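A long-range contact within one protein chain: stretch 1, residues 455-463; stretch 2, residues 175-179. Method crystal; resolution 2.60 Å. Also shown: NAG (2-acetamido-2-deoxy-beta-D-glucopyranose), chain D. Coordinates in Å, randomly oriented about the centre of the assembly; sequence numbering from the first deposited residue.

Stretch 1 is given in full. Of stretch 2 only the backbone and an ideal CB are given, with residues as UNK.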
# COMPACT_ATOMS: atom_id res chain seq x y z
N LYS A 455 -4.93 10.86 -23.06
CA LYS A 455 -4.89 12.31 -22.99
C LYS A 455 -3.59 12.82 -22.39
O LYS A 455 -3.03 13.81 -22.87
CB LYS A 455 -6.09 12.80 -22.18
CG LYS A 455 -6.05 14.24 -21.77
CD LYS A 455 -7.39 14.66 -21.19
CE LYS A 455 -7.34 16.05 -20.61
NZ LYS A 455 -8.72 16.51 -20.31
N TRP A 456 -3.07 12.16 -21.35
CA TRP A 456 -1.99 12.74 -20.57
C TRP A 456 -0.61 12.18 -20.87
O TRP A 456 0.38 12.73 -20.39
CB TRP A 456 -2.28 12.60 -19.07
CG TRP A 456 -3.37 13.51 -18.59
CD1 TRP A 456 -4.69 13.19 -18.42
CD2 TRP A 456 -3.25 14.89 -18.23
NE1 TRP A 456 -5.40 14.28 -17.97
CE2 TRP A 456 -4.53 15.34 -17.84
CE3 TRP A 456 -2.18 15.79 -18.19
CZ2 TRP A 456 -4.78 16.64 -17.42
CZ3 TRP A 456 -2.42 17.10 -17.76
CH2 TRP A 456 -3.71 17.51 -17.39
N ASP A 457 -0.51 11.10 -21.64
CA ASP A 457 0.78 10.53 -22.03
C ASP A 457 0.60 9.73 -23.32
O ASP A 457 0.74 8.50 -23.34
CB ASP A 457 1.35 9.66 -20.90
CG ASP A 457 2.74 9.09 -21.22
OD1 ASP A 457 3.41 9.56 -22.17
OD2 ASP A 457 3.16 8.14 -20.51
N PRO A 458 0.29 10.42 -24.43
CA PRO A 458 -0.00 9.69 -25.67
C PRO A 458 1.19 8.91 -26.20
O PRO A 458 1.00 7.91 -26.90
CB PRO A 458 -0.44 10.80 -26.63
CG PRO A 458 -0.75 11.98 -25.78
CD PRO A 458 0.18 11.87 -24.61
N GLN A 459 2.41 9.35 -25.89
CA GLN A 459 3.63 8.66 -26.28
C GLN A 459 4.03 7.54 -25.33
O GLN A 459 5.06 6.91 -25.56
CB GLN A 459 4.81 9.64 -26.36
CG GLN A 459 4.54 10.93 -27.10
CD GLN A 459 3.81 10.70 -28.40
OE1 GLN A 459 4.14 9.79 -29.17
NE2 GLN A 459 2.79 11.52 -28.65
N ASN A 460 3.25 7.30 -24.27
CA ASN A 460 3.55 6.23 -23.30
C ASN A 460 4.96 6.40 -22.72
O ASN A 460 5.71 5.45 -22.58
CB ASN A 460 3.38 4.85 -23.94
CG ASN A 460 3.21 3.75 -22.92
OD1 ASN A 460 2.64 3.95 -21.84
ND2 ASN A 460 3.70 2.56 -23.26
N VAL A 461 5.31 7.65 -22.39
CA VAL A 461 6.60 7.94 -21.77
C VAL A 461 6.77 7.15 -20.48
O VAL A 461 7.83 6.57 -20.21
CB VAL A 461 6.75 9.45 -21.51
CG1 VAL A 461 8.08 9.73 -20.84
CG2 VAL A 461 6.60 10.23 -22.80
N PHE A 462 5.73 7.17 -19.64
CA PHE A 462 5.71 6.52 -18.33
C PHE A 462 5.01 5.16 -18.45
O PHE A 462 3.78 5.11 -18.59
CB PHE A 462 4.99 7.39 -17.31
CG PHE A 462 5.61 8.74 -17.08
CD1 PHE A 462 6.88 8.86 -16.52
CD2 PHE A 462 4.91 9.90 -17.37
CE1 PHE A 462 7.44 10.11 -16.29
CE2 PHE A 462 5.47 11.16 -17.14
CZ PHE A 462 6.73 11.25 -16.59
N ASN A 463 5.79 4.07 -18.37
CA ASN A 463 5.20 2.74 -18.45
C ASN A 463 5.98 1.76 -17.56
O ASN A 463 7.13 1.99 -17.19
CB ASN A 463 5.16 2.22 -19.90
CG ASN A 463 6.55 2.11 -20.51
OD1 ASN A 463 7.33 1.21 -20.16
ND2 ASN A 463 6.86 3.02 -21.40
N UNK A 175 1.85 17.12 -10.11
CA UNK A 175 2.77 16.21 -10.78
C UNK A 175 3.39 16.90 -12.00
O UNK A 175 2.87 17.89 -12.51
CB UNK A 175 2.05 14.92 -11.19
N UNK A 176 4.51 16.34 -12.43
CA UNK A 176 5.17 16.70 -13.68
C UNK A 176 4.69 15.72 -14.74
O UNK A 176 4.96 14.52 -14.65
CB UNK A 176 6.69 16.68 -13.54
N UNK A 177 3.98 16.22 -15.75
CA UNK A 177 3.38 15.37 -16.77
C UNK A 177 4.40 14.96 -17.84
O UNK A 177 5.58 15.31 -17.79
CB UNK A 177 2.20 16.09 -17.42
N UNK A 178 3.93 14.18 -18.82
CA UNK A 178 4.85 13.62 -19.81
C UNK A 178 5.43 14.71 -20.71
O UNK A 178 6.60 14.61 -21.11
CB UNK A 178 4.14 12.57 -20.66
N UNK A 179 4.65 15.73 -21.04
CA UNK A 179 5.16 16.81 -21.87
C UNK A 179 5.93 17.86 -21.07
O UNK A 179 6.38 18.85 -21.65
CB UNK A 179 4.00 17.48 -22.61
C1 NAG D . 0.92 19.57 -21.90
C2 NAG D . 1.00 21.03 -22.32
C3 NAG D . 0.01 21.86 -21.50
C4 NAG D . -1.40 21.30 -21.69
C5 NAG D . -1.45 19.80 -21.37
C6 NAG D . -2.77 19.17 -21.73
C7 NAG D . 3.18 21.74 -23.22
C8 NAG D . 2.62 21.40 -24.58
N2 NAG D . 2.35 21.55 -22.18
O3 NAG D . 0.05 23.23 -21.89
O4 NAG D . -2.32 22.02 -20.87
O5 NAG D . -0.44 19.08 -22.10
O6 NAG D . -2.66 18.43 -22.93
O7 NAG D . 4.32 22.17 -23.08

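At position 175 the backbone is extended (phi/psi -140/160) and CA-to-CB points toward stretch 1, yet nothing of that stretch lies within 5.5 Å of the ideal CB. Stretch 1 sets no close limit here, so side chains of several sizes would be compatible with it, and the visible atoms do not choose among them. The residue is Leu175; its CD1 comes no closer than 5.9 Å to Trp456 CE3, and it makes no direct contact.

Position 176 continues the strand, with CB directed sideways and again no neighbour from stretch 1 within 5.5 Å. Its backbone offers more evidence than its CB: the carbonyl O lies 4.2 Å from Phe462 CZ, so the main chain meets the aromatic ring whatever the side chain. Beta-branched residues suit the extended backbone, though others would fit. The residue is Val176, with chi1 in the t well.

At position 177 CB points sideways and its ideal position is 4.5 Å from Trp456 CE3, which favours an apolar group; a small one would be enough to reach the indole. Phe462 meets the backbone of this position instead, the C atom of 177 lying at the edge of its ring, 4.0 Å from Phe462 CE2. Ala177 is found here, its CB 4.4 Å from Trp456 CE3.

Position 178 is where the stretches meet most intimately. CB points toward stretch 1, and its ideal position is 3.4 Å from Asp457 OD1, 3.8 Å from Trp456 O and 4.0 Å from Val461 CG2. The carboxylate might suggest a donor, but its oxygens already accept hydrogen bonds from the backbone that follows the turn, Val461 N to Asp457 OD1 (2.7 Å) and Phe462 N to Asp457 OD2 (2.9 Å), which weakens that case without excluding it. With the CB already so closely surrounded, a small side chain suits best: alanine, serine or glycine. The residue is Ala178. Its CB packs against Val461 CG2 at 4.0 Å and Phe462 CE2 at 4.0 Å, and Phe462 CE2 also comes within 3.7 Å of Ala178 CA. No hydrogen bond crosses between the stretches, so their contact rests on close packing, with this alanine covered more than any other residue.

At position 179 CB is sideways and free of stretch 1, but the sugar is decisive: NAG C1 lies 3.8 Å from the ideal CB of 179, as expected for an N-linked glycan, which calls for asparagine. Asn179 is deposited, its ND2 bonded covalently to NAG C1 at 1.5 Å. The sugar's C6 arm reaches toward stretch 1, with NAG C6 4.5 Å from Trp456 CZ3 in an oblique approach to the ring.

Stretch 2, residues 175-179: LVAAN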
# COMPACT_ATOMS: atom_id res chain seq x y z
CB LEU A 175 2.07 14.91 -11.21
CG LEU A 175 0.90 15.00 -12.19
CD1 LEU A 175 1.38 14.75 -13.62
CD2 LEU A 175 -0.18 14.02 -11.79
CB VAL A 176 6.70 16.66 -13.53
CG1 VAL A 176 7.39 16.91 -14.86
CG2 VAL A 176 7.15 17.66 -12.48
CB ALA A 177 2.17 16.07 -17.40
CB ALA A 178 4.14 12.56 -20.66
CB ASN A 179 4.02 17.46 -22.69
CG ASN A 179 3.04 18.30 -21.85
OD1 ASN A 179 3.26 18.54 -20.67
ND2 ASN A 179 1.96 18.75 -22.50
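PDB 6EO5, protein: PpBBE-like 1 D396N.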